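Local coordinates for protein alkane monooxygenase (Geobacillus thermodenitrificans, PDB 3B9O) that binds flavin mononucleotide and belongs to the luciferase-like monooxygenase family, whose members are built on a TIM-barrel fold, at residues L42-F51 / G384-L392; I275-I284 / G371-Y380. All coordinates share one frame; numbering follows the deposited sequence.

In the fold
The chain starts with strand 6-12 and then runs through helix 36-48 to the first half of contact 1. Most of the barrel strands follow before strand 276-285, the first half of contact 2. Helices, strand 350-354 and helix 356-370 lead back to strand 374-378, which closes contact 2 after an excursion of 86 residues. Helix 384-399 comes next and closes contact 1, so the loop of contact 2 sits wholly within the longer loop of contact 1. Contact 2 joins two parallel strands of the barrel wall. Contact 1 joins two helices outside it. They touch where F386 and F389 pack on L377.

Contact 1: L42-F51 / G384-L392; sequences LAQLLEKGKF and GTFVDFIEL
I390 fits against the C-terminal turn of helix 42-48. Its CD1 lies 3.5 Å from L45 O and also meets CD1 and CG of L45. Its CG2 rests on G49 CA at 3.7 Å; G49 has no side chain there, and the two backbones come closest here, G49 CA and I390 CA being 5.2 Å apart. The I390 torsion (chi1 -66°) sets CG1 beside its own backbone N and CG2 anti to it. Both branches touch G49 CA, CG1 going on to F51 CE1 at 3.7 Å and CG2 to K48 CE. Deeper in, F51, F386 and F389 form an aromatic cluster. F51 turns its edge to the face of F386 in an offset edge-to-face pair, with planes at 72°. F51 CZ also meets F389 CD1 at 3.8 Å. L46 CD2 lies over the centre of the F51 ring and above one face of F386, displaced toward its rim. L42 CD1 touches F386 CD1 at 3.6 Å.

The outer side is looser and faces solvent at K48 and E391. L45 CD2 and V387 CG2 meet at 3.9 Å. K48 crosses I390 at a slant, and its NZ stays 5.1 Å from E391 OE1, too far for a salt bridge. A Schellman motif with K50 at C-prime ends the first helix. The two helices run nearly parallel, 22° apart, and their inner side chains also reach strands 6-12 and 374-378, as in the outer helical layer of a TIM barrel.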
ATOM      1  N   LEU A  42      -3.141  14.846  -9.484  1.00 13.85           N
ATOM      2  CA  LEU A  42      -3.709  13.580  -8.950  1.00 17.84           C
ATOM      3  C   LEU A  42      -4.314  13.717  -7.526  1.00 14.01           C
ATOM      4  O   LEU A  42      -5.480  13.338  -7.274  1.00 13.04           O
ATOM      5  CB  LEU A  42      -2.688  12.435  -9.031  1.00 16.07           C
ATOM      6  CG  LEU A  42      -3.126  11.054  -8.519  1.00 15.27           C
ATOM      7  CD1 LEU A  42      -4.454  10.555  -9.221  1.00  8.35           C
ATOM      8  CD2 LEU A  42      -1.994   9.991  -8.621  1.00 12.50           C
ATOM      9  N   ALA A  43      -3.505  14.245  -6.610  1.00 14.51           N
ATOM     10  CA  ALA A  43      -3.915  14.411  -5.222  1.00 19.93           C
ATOM     11  C   ALA A  43      -5.193  15.253  -5.167  1.00 17.51           C
ATOM     12  O   ALA A  43      -6.152  14.900  -4.472  1.00 15.07           O
ATOM     13  CB  ALA A  43      -2.780  15.083  -4.393  1.00 12.61           C
ATOM     14  N   GLN A  44      -5.220  16.323  -5.966  1.00 15.99           N
ATOM     15  CA  GLN A  44      -6.379  17.199  -6.016  1.00 23.02           C
ATOM     16  C   GLN A  44      -7.623  16.473  -6.558  1.00 16.82           C
ATOM     17  O   GLN A  44      -8.724  16.628  -6.012  1.00 12.41           O
ATOM     18  CB  GLN A  44      -6.084  18.465  -6.843  1.00 15.13           C
ATOM     19  CG  GLN A  44      -5.185  19.491  -6.109  1.00 10.61           C
ATOM     20  CD  GLN A  44      -4.709  20.589  -7.061  1.00 23.94           C
ATOM     21  OE1 GLN A  44      -4.124  20.336  -8.140  1.00 24.05           O
ATOM     22  NE2 GLN A  44      -4.989  21.810  -6.689  1.00 22.89           N
ATOM     23  N   LEU A  45      -7.433  15.735  -7.651  1.00 17.82           N
ATOM     24  CA  LEU A  45      -8.501  14.867  -8.221  1.00 12.97           C
ATOM     25  C   LEU A  45      -9.044  13.898  -7.141  1.00 17.61           C
ATOM     26  O   LEU A  45     -10.269  13.779  -6.943  1.00 16.05           O
ATOM     27  CB  LEU A  45      -7.993  14.099  -9.458  1.00 15.05           C
ATOM     28  CG  LEU A  45      -8.936  12.981  -9.936  1.00 13.67           C
ATOM     29  CD1 LEU A  45     -10.229  13.579 -10.493  1.00 18.72           C
ATOM     30  CD2 LEU A  45      -8.227  12.141 -10.993  1.00 17.50           C
ATOM     31  N   LEU A  46      -8.149  13.204  -6.431  1.00 13.06           N
ATOM     32  CA  LEU A  46      -8.575  12.159  -5.489  1.00 16.78           C
ATOM     33  C   LEU A  46      -9.359  12.766  -4.324  1.00 24.53           C
ATOM     34  O   LEU A  46     -10.304  12.160  -3.820  1.00 14.96           O
ATOM     35  CB  LEU A  46      -7.359  11.347  -4.969  1.00 11.50           C
ATOM     36  CG  LEU A  46      -6.648  10.585  -6.103  1.00 12.91           C
ATOM     37  CD1 LEU A  46      -5.488   9.781  -5.547  1.00 13.35           C
ATOM     38  CD2 LEU A  46      -7.607   9.670  -6.886  1.00 10.25           C
ATOM     39  N   GLU A  47      -8.923  13.939  -3.871  1.00 16.86           N
ATOM     40  CA  GLU A  47      -9.626  14.631  -2.794  1.00 15.90           C
ATOM     41  C   GLU A  47     -10.999  15.101  -3.260  1.00 10.08           C
ATOM     42  O   GLU A  47     -11.957  14.967  -2.519  1.00 14.49           O
ATOM     43  CB  GLU A  47      -8.789  15.788  -2.247  1.00 18.53           C
ATOM     44  CG  GLU A  47      -9.478  16.518  -1.117  1.00 18.04           C
ATOM     45  CD  GLU A  47      -8.501  17.100  -0.128  1.00 19.26           C
ATOM     46  OE1 GLU A  47      -8.273  18.331  -0.146  1.00 18.59           O
ATOM     47  OE2 GLU A  47      -7.951  16.328   0.642  1.00 17.48           O
ATOM     48  N   LYS A  48     -11.097  15.626  -4.492  1.00 13.30           N
ATOM     49  CA  LYS A  48     -12.393  15.898  -5.112  1.00 19.55           C
ATOM     50  C   LYS A  48     -13.316  14.640  -5.087  1.00 18.53           C
ATOM     51  O   LYS A  48     -14.502  14.750  -4.749  1.00 18.12           O
ATOM     52  CB  LYS A  48     -12.232  16.509  -6.531  1.00 16.15           C
ATOM     53  CG  LYS A  48     -13.469  16.384  -7.414  1.00 29.73           C
ATOM     54  CD  LYS A  48     -13.191  16.827  -8.901  1.00 79.63           C
ATOM     55  CE  LYS A  48     -13.867  15.863  -9.930  1.00 73.05           C
ATOM     56  NZ  LYS A  48     -14.011  16.469 -11.344  1.00 58.64           N
ATOM     57  N   GLY A  49     -12.783  13.465  -5.430  1.00 14.49           N
ATOM     58  CA  GLY A  49     -13.538  12.214  -5.330  1.00 16.82           C
ATOM     59  C   GLY A  49     -13.709  11.597  -3.950  1.00 20.17           C
ATOM     60  O   GLY A  49     -14.184  10.461  -3.842  1.00 16.79           O
ATOM     61  N   LYS A  50     -13.281  12.315  -2.903  1.00 19.25           N
ATOM     62  CA  LYS A  50     -13.350  11.883  -1.473  1.00 13.01           C
ATOM     63  C   LYS A  50     -12.596  10.591  -1.136  1.00 17.25           C
ATOM     64  O   LYS A  50     -12.931   9.927  -0.151  1.00 18.19           O
ATOM     65  CB  LYS A  50     -14.811  11.805  -0.929  1.00 18.56           C
ATOM     66  CG  LYS A  50     -15.698  12.937  -1.411  1.00 21.34           C
ATOM     67  CD  LYS A  50     -15.316  14.258  -0.787  1.00 23.28           C
ATOM     68  CE  LYS A  50     -16.157  15.378  -1.413  1.00 26.25           C
ATOM     69  NZ  LYS A  50     -15.779  16.669  -0.799  1.00 24.57           N
ATOM     70  N   PHE A  51     -11.586  10.239  -1.931  1.00 13.84           N
ATOM     71  CA  PHE A  51     -10.800   9.046  -1.637  1.00 14.73           C
ATOM     72  C   PHE A  51     -10.197   9.111  -0.222  1.00 14.27           C
ATOM     73  O   PHE A  51      -9.764  10.161   0.182  1.00 16.51           O
ATOM     74  CB  PHE A  51      -9.649   8.918  -2.659  1.00 11.84           C
ATOM     75  CG  PHE A  51     -10.020   8.159  -3.921  1.00 19.96           C
ATOM     76  CD1 PHE A  51     -11.052   8.604  -4.752  1.00 27.01           C
ATOM     77  CD2 PHE A  51      -9.318   7.017  -4.292  1.00 16.79           C
ATOM     78  CE1 PHE A  51     -11.384   7.908  -5.923  1.00 28.52           C
ATOM     79  CE2 PHE A  51      -9.614   6.339  -5.469  1.00 14.89           C
ATOM     80  CZ  PHE A  51     -10.647   6.796  -6.291  1.00 20.98           C
ATOM     81  N   GLY A 384      -7.735   8.265 -16.522  1.00 18.19           N
ATOM     82  CA  GLY A 384      -9.045   7.774 -16.909  1.00 14.60           C
ATOM     83  C   GLY A 384      -9.693   6.828 -15.896  1.00 19.73           C
ATOM     84  O   GLY A 384     -10.874   6.993 -15.557  1.00 21.71           O
ATOM     85  N   THR A 385      -8.979   5.816 -15.403  1.00 18.90           N
ATOM     86  CA  THR A 385      -9.706   4.964 -14.418  1.00 24.18           C
ATOM     87  C   THR A 385     -10.211   5.736 -13.210  1.00 14.28           C
ATOM     88  O   THR A 385     -11.355   5.578 -12.836  1.00 14.40           O
ATOM     89  CB  THR A 385      -9.151   3.512 -14.111  1.00 29.04           C
ATOM     90  OG1 THR A 385      -9.149   3.118 -12.697  1.00 27.14           O
ATOM     91  CG2 THR A 385      -8.028   3.138 -14.849  1.00  8.44           C
ATOM     92  N   PHE A 386      -9.369   6.584 -12.625  1.00 14.83           N
ATOM     93  CA  PHE A 386      -9.786   7.359 -11.453  1.00 19.18           C
ATOM     94  C   PHE A 386     -10.898   8.364 -11.811  1.00 16.88           C
ATOM     95  O   PHE A 386     -11.876   8.529 -11.068  1.00 13.33           O
ATOM     96  CB  PHE A 386      -8.584   8.084 -10.827  1.00 14.00           C
ATOM     97  CG  PHE A 386      -7.558   7.169 -10.174  1.00 14.82           C
ATOM     98  CD1 PHE A 386      -6.234   7.585 -10.077  1.00 15.69           C
ATOM     99  CD2 PHE A 386      -7.916   5.940  -9.595  1.00 16.75           C
ATOM    100  CE1 PHE A 386      -5.272   6.802  -9.419  1.00 15.74           C
ATOM    101  CE2 PHE A 386      -6.941   5.109  -8.983  1.00 11.90           C
ATOM    102  CZ  PHE A 386      -5.624   5.545  -8.875  1.00  8.11           C
ATOM    103  N   VAL A 387     -10.740   9.063 -12.936  1.00 13.06           N
ATOM    104  CA  VAL A 387     -11.749  10.034 -13.387  1.00 17.37           C
ATOM    105  C   VAL A 387     -13.137   9.381 -13.606  1.00 19.65           C
ATOM    106  O   VAL A 387     -14.151   9.866 -13.110  1.00 15.99           O
ATOM    107  CB  VAL A 387     -11.281  10.764 -14.707  1.00 18.60           C
ATOM    108  CG1 VAL A 387     -12.463  11.570 -15.341  1.00 19.84           C
ATOM    109  CG2 VAL A 387     -10.067  11.685 -14.414  1.00 13.95           C
ATOM    110  N   ASP A 388     -13.170   8.277 -14.348  1.00 16.53           N
ATOM    111  CA  ASP A 388     -14.433   7.546 -14.550  1.00 10.78           C
ATOM    112  C   ASP A 388     -15.023   7.047 -13.230  1.00 16.89           C
ATOM    113  O   ASP A 388     -16.234   7.102 -13.030  1.00 15.05           O
ATOM    114  CB  ASP A 388     -14.203   6.330 -15.430  1.00 12.57           C
ATOM    115  CG  ASP A 388     -13.931   6.686 -16.872  1.00 21.84           C
ATOM    116  OD1 ASP A 388     -14.057   7.883 -17.225  1.00 21.04           O
ATOM    117  OD2 ASP A 388     -13.515   5.768 -17.633  1.00 20.92           O
ATOM    118  N   PHE A 389     -14.161   6.551 -12.335  1.00 16.22           N
ATOM    119  CA  PHE A 389     -14.625   6.084 -11.033  1.00 15.01           C
ATOM    120  C   PHE A 389     -15.291   7.241 -10.254  1.00 16.52           C
ATOM    121  O   PHE A 389     -16.384   7.091  -9.705  1.00 17.43           O
ATOM    122  CB  PHE A 389     -13.476   5.497 -10.189  1.00 14.10           C
ATOM    123  CG  PHE A 389     -13.948   4.854  -8.898  1.00 14.76           C
ATOM    124  CD1 PHE A 389     -13.978   5.600  -7.708  1.00 13.78           C
ATOM    125  CD2 PHE A 389     -14.413   3.521  -8.882  1.00 18.73           C
ATOM    126  CE1 PHE A 389     -14.429   5.014  -6.495  1.00 15.42           C
ATOM    127  CE2 PHE A 389     -14.864   2.918  -7.676  1.00 14.26           C
ATOM    128  CZ  PHE A 389     -14.883   3.675  -6.489  1.00 21.79           C
ATOM    129  N   ILE A 390     -14.606   8.373 -10.200  1.00 14.68           N
ATOM    130  CA  ILE A 390     -15.115   9.559  -9.541  1.00 12.72           C
ATOM    131  C   ILE A 390     -16.390  10.116 -10.194  1.00 18.48           C
ATOM    132  O   ILE A 390     -17.333  10.471  -9.484  1.00 15.12           O
ATOM    133  CB  ILE A 390     -14.013  10.644  -9.383  1.00  9.91           C
ATOM    134  CG1 ILE A 390     -12.946  10.116  -8.405  1.00 12.29           C
ATOM    135  CG2 ILE A 390     -14.627  11.976  -8.849  1.00 15.00           C
ATOM    136  CD1 ILE A 390     -11.612  10.893  -8.327  1.00 14.21           C
ATOM    137  N   GLU A 391     -16.423  10.212 -11.518  1.00 17.30           N
ATOM    138  CA  GLU A 391     -17.614  10.783 -12.160  1.00 16.26           C
ATOM    139  C   GLU A 391     -18.842   9.874 -12.100  1.00 17.12           C
ATOM    140  O   GLU A 391     -19.932  10.375 -11.986  1.00 18.21           O
ATOM    141  CB  GLU A 391     -17.331  11.182 -13.608  1.00 20.58           C
ATOM    142  CG  GLU A 391     -16.230  12.246 -13.739  1.00 22.40           C
ATOM    143  CD  GLU A 391     -15.932  12.636 -15.183  1.00 27.90           C
ATOM    144  OE1 GLU A 391     -15.262  13.669 -15.359  1.00 62.25           O
ATOM    145  OE2 GLU A 391     -16.349  11.930 -16.135  1.00 43.35           O
ATOM    146  N   LEU A 392     -18.642   8.562 -12.233  1.00 14.95           N
ATOM    147  CA  LEU A 392     -19.754   7.584 -12.383  1.00 18.41           C
ATOM    148  C   LEU A 392     -20.018   6.675 -11.158  1.00 15.55           C
ATOM    149  O   LEU A 392     -21.160   6.513 -10.732  1.00 16.85           O
ATOM    150  CB  LEU A 392     -19.541   6.729 -13.644  1.00 22.49           C
ATOM    151  CG  LEU A 392     -19.427   7.457 -14.992  1.00 28.58           C
ATOM    152  CD1 LEU A 392     -19.141   6.484 -16.137  1.00 22.95           C
ATOM    153  CD2 LEU A 392     -20.696   8.266 -15.257  1.00 23.81           C
TER

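Contact 2: I275-I284 / G371-Y380; sequences IKMFAGICVI and GIDGFNLVQY
The F278 ring lies against the backbone of G374, whose N sits over one face; F278 CD2 is 3.6 Å from G374 C. The F375 ring has I372 CD1 over one face, toward the rim, and G280 O at its edge near the ring plane. I281 has CG1 anti to its backbone N (chi1 -175°), which leaves CG2 obliquely against F375 CD2 at 3.6 Å. At the far end, the Y380 ring takes C282 SG in an oblique sulfur-aromatic contact, 4.8 Å from the centroid, and I284 CD1 packs on its CE2.

The backbones form a parallel ladder. Its first bond, G374 N to M277 O, is long (3.2 Å) and bent. A279 N to G374 O, N376 N to A279 O, I281 N to N376 O and V378 N to I281 O follow. Before the regular pairing, D373 holds M277 twice: D373 N gives M277 O a short bond (2.7 Å), and M277 N donates to the anti lone pair of D373 OD1 at 2.8 Å. Water 1 accepts from K276 NZ and gives D373 OD2 a weak bond. K276 NZ is also hydrogen-bonded to L416 O, and Y380 OH to L344 O.

A279, F375, I281 and L377 share one face, where A279 packs on helix 251-265 and L377 on helix 384-399. F278 and N376 share the other; N376 OD1 is hydrogen-bonded to N8 ND2, and the N376 side chain lies about 6 Å from the flavin mononucleotide. Such neighbouring parallel strands build the wall of a TIM barrel.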
ATOM      1  N   ILE A 275      -8.413  -4.290  12.809  1.00 21.44           N
ATOM      2  CA  ILE A 275      -7.696  -4.513  11.565  1.00 14.13           C
ATOM      3  C   ILE A 275      -8.709  -4.296  10.436  1.00 17.47           C
ATOM      4  O   ILE A 275      -9.739  -4.972  10.399  1.00 18.72           O
ATOM      5  CB  ILE A 275      -7.113  -5.971  11.476  1.00 19.69           C
ATOM      6  CG1 ILE A 275      -6.343  -6.372  12.744  1.00 16.74           C
ATOM      7  CG2 ILE A 275      -6.235  -6.108  10.229  1.00 18.36           C
ATOM      8  CD1 ILE A 275      -6.047  -7.897  12.857  1.00 19.66           C
ATOM      9  N   LYS A 276      -8.424  -3.404   9.503  1.00 11.34           N
ATOM     10  CA  LYS A 276      -9.254  -3.224   8.298  1.00 10.12           C
ATOM     11  C   LYS A 276      -8.699  -4.037   7.136  1.00 18.26           C
ATOM     12  O   LYS A 276      -7.483  -4.155   6.971  1.00 13.22           O
ATOM     13  CB  LYS A 276      -9.284  -1.741   7.920  1.00 10.94           C
ATOM     14  CG  LYS A 276      -9.748  -0.840   9.039  1.00 26.07           C
ATOM     15  CD  LYS A 276     -11.272  -0.843   9.154  1.00 32.76           C
ATOM     16  CE  LYS A 276     -11.726   0.132  10.249  1.00 44.63           C
ATOM     17  NZ  LYS A 276     -13.104   0.637  10.059  1.00 43.98           N
ATOM     18  N   MET A 277      -9.592  -4.619   6.347  1.00 14.78           N
ATOM     19  CA  MET A 277      -9.203  -5.525   5.256  1.00 17.61           C
ATOM     20  C   MET A 277      -9.512  -4.837   3.944  1.00 19.86           C
ATOM     21  O   MET A 277     -10.642  -4.373   3.760  1.00 18.75           O
ATOM     22  CB  MET A 277     -10.001  -6.826   5.366  1.00 17.33           C
ATOM     23  CG  MET A 277      -9.749  -7.573   6.701  1.00 12.78           C
ATOM     24  SD  MET A 277      -8.079  -8.231   6.874  1.00 21.34           S
ATOM     25  CE  MET A 277      -8.189  -8.849   8.551  1.00 17.27           C
ATOM     26  N   PHE A 278      -8.504  -4.749   3.069  1.00 15.60           N
ATOM     27  CA  PHE A 278      -8.573  -4.075   1.765  1.00 14.34           C
ATOM     28  C   PHE A 278      -8.339  -5.095   0.631  1.00 20.21           C
ATOM     29  O   PHE A 278      -7.440  -5.905   0.723  1.00 21.08           O
ATOM     30  CB  PHE A 278      -7.518  -2.952   1.687  1.00 15.18           C
ATOM     31  CG  PHE A 278      -7.886  -1.724   2.497  1.00 19.28           C
ATOM     32  CD1 PHE A 278      -7.692  -1.698   3.882  1.00 12.60           C
ATOM     33  CD2 PHE A 278      -8.441  -0.602   1.871  1.00 19.60           C
ATOM     34  CE1 PHE A 278      -8.031  -0.538   4.657  1.00 16.56           C
ATOM     35  CE2 PHE A 278      -8.817   0.545   2.625  1.00 19.08           C
ATOM     36  CZ  PHE A 278      -8.607   0.564   4.023  1.00 12.65           C
ATOM     37  N   ALA A 279      -9.210  -5.094  -0.378  1.00 13.55           N
ATOM     38  CA  ALA A 279      -9.030  -5.897  -1.569  1.00 17.96           C
ATOM     39  C   ALA A 279      -8.587  -5.006  -2.715  1.00 25.08           C
ATOM     40  O   ALA A 279      -8.815  -3.796  -2.676  1.00 23.81           O
ATOM     41  CB  ALA A 279     -10.342  -6.602  -1.922  1.00 18.46           C
ATOM     42  N   GLY A 280      -7.916  -5.573  -3.718  1.00 16.42           N
ATOM     43  CA  GLY A 280      -7.663  -4.830  -4.957  1.00 12.02           C
ATOM     44  C   GLY A 280      -8.914  -4.935  -5.828  1.00 14.27           C
ATOM     45  O   GLY A 280      -9.707  -5.887  -5.707  1.00 16.82           O
ATOM     46  N   ILE A 281      -9.127  -3.937  -6.685  1.00 15.17           N
ATOM     47  CA  ILE A 281     -10.195  -3.993  -7.686  1.00 10.87           C
ATOM     48  C   ILE A 281      -9.790  -3.123  -8.869  1.00 15.55           C
ATOM     49  O   ILE A 281      -9.210  -2.054  -8.699  1.00 16.15           O
ATOM     50  CB  ILE A 281     -11.598  -3.540  -7.108  1.00 12.61           C
ATOM     51  CG1 ILE A 281     -12.718  -3.749  -8.174  1.00 16.26           C
ATOM     52  CG2 ILE A 281     -11.550  -2.133  -6.595  1.00 12.81           C
ATOM     53  CD1 ILE A 281     -14.139  -3.740  -7.631  1.00 16.92           C
ATOM     54  N   CYS A 282     -10.059  -3.615 -10.071  1.00 15.32           N
ATOM     55  CA  CYS A 282      -9.939  -2.816 -11.281  1.00 14.57           C
ATOM     56  C   CYS A 282     -11.356  -2.533 -11.775  1.00 16.60           C
ATOM     57  O   CYS A 282     -12.207  -3.425 -11.796  1.00 17.01           O
ATOM     58  CB  CYS A 282      -9.155  -3.551 -12.371  1.00 22.97           C
ATOM     59  SG  CYS A 282      -7.616  -4.360 -11.877  1.00 40.56           S
ATOM     60  N   VAL A 283     -11.633  -1.277 -12.111  1.00 12.35           N
ATOM     61  CA  VAL A 283     -12.986  -0.888 -12.468  1.00 21.37           C
ATOM     62  C   VAL A 283     -12.935  -0.295 -13.872  1.00 20.81           C
ATOM     63  O   VAL A 283     -12.112   0.574 -14.144  1.00 16.37           O
ATOM     64  CB  VAL A 283     -13.584   0.161 -11.469  1.00 18.51           C
ATOM     65  CG1 VAL A 283     -14.871   0.721 -12.021  1.00 14.68           C
ATOM     66  CG2 VAL A 283     -13.789  -0.486 -10.037  1.00 13.19           C
ATOM     67  N   ILE A 284     -13.788  -0.795 -14.763  1.00 14.77           N
ATOM     68  CA  ILE A 284     -13.961  -0.192 -16.070  1.00 15.25           C
ATOM     69  C   ILE A 284     -15.452   0.102 -16.154  1.00 23.92           C
ATOM     70  O   ILE A 284     -16.300  -0.830 -16.218  1.00 19.07           O
ATOM     71  CB  ILE A 284     -13.541  -1.126 -17.229  1.00 21.58           C
ATOM     72  CG1 ILE A 284     -12.044  -1.479 -17.168  1.00 21.62           C
ATOM     73  CG2 ILE A 284     -13.919  -0.473 -18.595  1.00 19.76           C
ATOM     74  CD1 ILE A 284     -11.658  -2.739 -18.027  1.00 21.29           C
ATOM     75  N   GLY A 371     -16.449  -9.712   4.137  1.00 22.15           N
ATOM     76  CA  GLY A 371     -15.979  -8.918   5.269  1.00 26.31           C
ATOM     77  C   GLY A 371     -14.864  -7.973   4.928  1.00 20.15           C
ATOM     78  O   GLY A 371     -14.033  -7.621   5.777  1.00 23.72           O
ATOM     79  N   ILE A 372     -14.824  -7.525   3.689  1.00 23.61           N
ATOM     80  CA  ILE A 372     -13.778  -6.571   3.374  1.00 31.36           C
ATOM     81  C   ILE A 372     -14.234  -5.121   3.756  1.00 27.20           C
ATOM     82  O   ILE A 372     -15.439  -4.811   3.752  1.00 20.49           O
ATOM     83  CB  ILE A 372     -13.153  -6.756   1.946  1.00 39.63           C
ATOM     84  CG1 ILE A 372     -14.003  -6.201   0.856  1.00 27.66           C
ATOM     85  CG2 ILE A 372     -12.719  -8.224   1.582  1.00 23.07           C
ATOM     86  CD1 ILE A 372     -13.290  -5.042   0.320  1.00 33.35           C
ATOM     87  N   ASP A 373     -13.277  -4.261   4.105  1.00 15.38           N
ATOM     88  CA  ASP A 373     -13.585  -2.917   4.592  1.00 12.61           C
ATOM     89  C   ASP A 373     -13.336  -1.850   3.549  1.00 12.48           C
ATOM     90  O   ASP A 373     -13.851  -0.752   3.665  1.00 13.97           O
ATOM     91  CB  ASP A 373     -12.726  -2.596   5.824  1.00 17.43           C
ATOM     92  CG  ASP A 373     -13.030  -3.517   6.988  1.00 19.36           C
ATOM     93  OD1 ASP A 373     -12.153  -4.314   7.369  1.00 18.83           O
ATOM     94  OD2 ASP A 373     -14.174  -3.462   7.488  1.00 21.79           O
ATOM     95  N   GLY A 374     -12.530  -2.149   2.546  1.00 13.40           N
ATOM     96  CA  GLY A 374     -12.184  -1.152   1.537  1.00 13.23           C
ATOM     97  C   GLY A 374     -11.474  -1.774   0.349  1.00 18.11           C
ATOM     98  O   GLY A 374     -11.239  -2.981   0.312  1.00 15.14           O
ATOM     99  N   PHE A 375     -11.121  -0.930  -0.603  1.00 13.35           N
ATOM    100  CA  PHE A 375     -10.467  -1.345  -1.822  1.00 16.46           C
ATOM    101  C   PHE A 375      -9.275  -0.459  -2.154  1.00 13.61           C
ATOM    102  O   PHE A 375      -9.304   0.774  -1.940  1.00 16.07           O
ATOM    103  CB  PHE A 375     -11.452  -1.300  -3.023  1.00 12.26           C
ATOM    104  CG  PHE A 375     -12.615  -2.258  -2.894  1.00 14.46           C
ATOM    105  CD1 PHE A 375     -13.769  -1.870  -2.216  1.00 16.31           C
ATOM    106  CD2 PHE A 375     -12.529  -3.547  -3.402  1.00 16.76           C
ATOM    107  CE1 PHE A 375     -14.853  -2.735  -2.080  1.00 19.92           C
ATOM    108  CE2 PHE A 375     -13.622  -4.421  -3.303  1.00 17.49           C
ATOM    109  CZ  PHE A 375     -14.778  -4.007  -2.624  1.00 21.61           C
ATOM    110  N   ASN A 376      -8.262  -1.077  -2.737  1.00 12.98           N
ATOM    111  CA  ASN A 376      -7.249  -0.309  -3.463  1.00 13.09           C
ATOM    112  C   ASN A 376      -7.640  -0.341  -4.930  1.00 13.43           C
ATOM    113  O   ASN A 376      -7.704  -1.439  -5.527  1.00 13.09           O
ATOM    114  CB  ASN A 376      -5.852  -0.896  -3.323  1.00 17.03           C
ATOM    115  CG  ASN A 376      -5.165  -0.497  -2.055  1.00 30.36           C
ATOM    116  OD1 ASN A 376      -5.654   0.320  -1.272  1.00 21.91           O
ATOM    117  ND2 ASN A 376      -3.985  -1.091  -1.834  1.00 37.56           N
ATOM    118  N   LEU A 377      -7.953   0.827  -5.486  1.00 10.15           N
ATOM    119  CA  LEU A 377      -8.337   0.923  -6.884  1.00 17.09           C
ATOM    120  C   LEU A 377      -7.105   0.924  -7.833  1.00 12.79           C
ATOM    121  O   LEU A 377      -6.298   1.871  -7.863  1.00 13.77           O
ATOM    122  CB  LEU A 377      -9.271   2.123  -7.120  1.00 12.32           C
ATOM    123  CG  LEU A 377      -9.768   2.412  -8.554  1.00 20.42           C
ATOM    124  CD1 LEU A 377     -10.564   1.247  -9.150  1.00 19.48           C
ATOM    125  CD2 LEU A 377     -10.621   3.670  -8.551  1.00 14.87           C
ATOM    126  N   VAL A 378      -7.024  -0.151  -8.616  1.00 14.10           N
ATOM    127  CA  VAL A 378      -5.967  -0.410  -9.552  1.00 18.96           C
ATOM    128  C   VAL A 378      -6.292   0.307 -10.874  1.00 17.91           C
ATOM    129  O   VAL A 378      -7.457   0.289 -11.333  1.00 14.16           O
ATOM    130  CB  VAL A 378      -5.818  -1.961  -9.812  1.00 19.22           C
ATOM    131  CG1 VAL A 378      -4.656  -2.255 -10.785  1.00 22.02           C
ATOM    132  CG2 VAL A 378      -5.617  -2.727  -8.473  1.00 15.96           C
ATOM    133  N   GLN A 379      -5.269   0.913 -11.482  1.00 11.95           N
ATOM    134  CA  GLN A 379      -5.443   1.661 -12.732  1.00 29.79           C
ATOM    135  C   GLN A 379      -5.122   0.845 -13.990  1.00 18.69           C
ATOM    136  O   GLN A 379      -4.152   0.110 -14.015  1.00 15.09           O
ATOM    137  CB  GLN A 379      -4.539   2.891 -12.724  1.00 21.06           C
ATOM    138  CG  GLN A 379      -4.797   3.851 -11.548  1.00 16.14           C
ATOM    139  CD  GLN A 379      -3.793   4.991 -11.559  1.00 14.83           C
ATOM    140  OE1 GLN A 379      -2.834   4.989 -10.786  1.00 17.22           O
ATOM    141  NE2 GLN A 379      -3.982   5.941 -12.447  1.00 11.22           N
ATOM    142  N   TYR A 380      -5.938   1.009 -15.023  1.00 14.71           N
ATOM    143  CA  TYR A 380      -5.575   0.581 -16.366  1.00 19.31           C
ATOM    144  C   TYR A 380      -5.044   1.764 -17.171  1.00 25.53           C
ATOM    145  O   TYR A 380      -4.178   1.591 -18.024  1.00 20.95           O
ATOM    146  CB  TYR A 380      -6.779   0.015 -17.120  1.00 17.36           C
ATOM    147  CG  TYR A 380      -7.237  -1.345 -16.676  1.00 26.34           C
ATOM    148  CD1 TYR A 380      -6.386  -2.447 -16.716  1.00 63.21           C
ATOM    149  CD2 TYR A 380      -8.554  -1.549 -16.281  1.00 59.14           C
ATOM    150  CE1 TYR A 380      -6.826  -3.738 -16.318  1.00 28.51           C
ATOM    151  CE2 TYR A 380      -9.008  -2.825 -15.890  1.00 43.76           C
ATOM    152  CZ  TYR A 380      -8.129  -3.912 -15.921  1.00 45.37           C
ATOM    153  OH  TYR A 380      -8.559  -5.167 -15.520  1.00 51.54           O
TER
HETATM  154  O   HOH W   1     -14.512  -0.216   8.106  1.00 40.69           O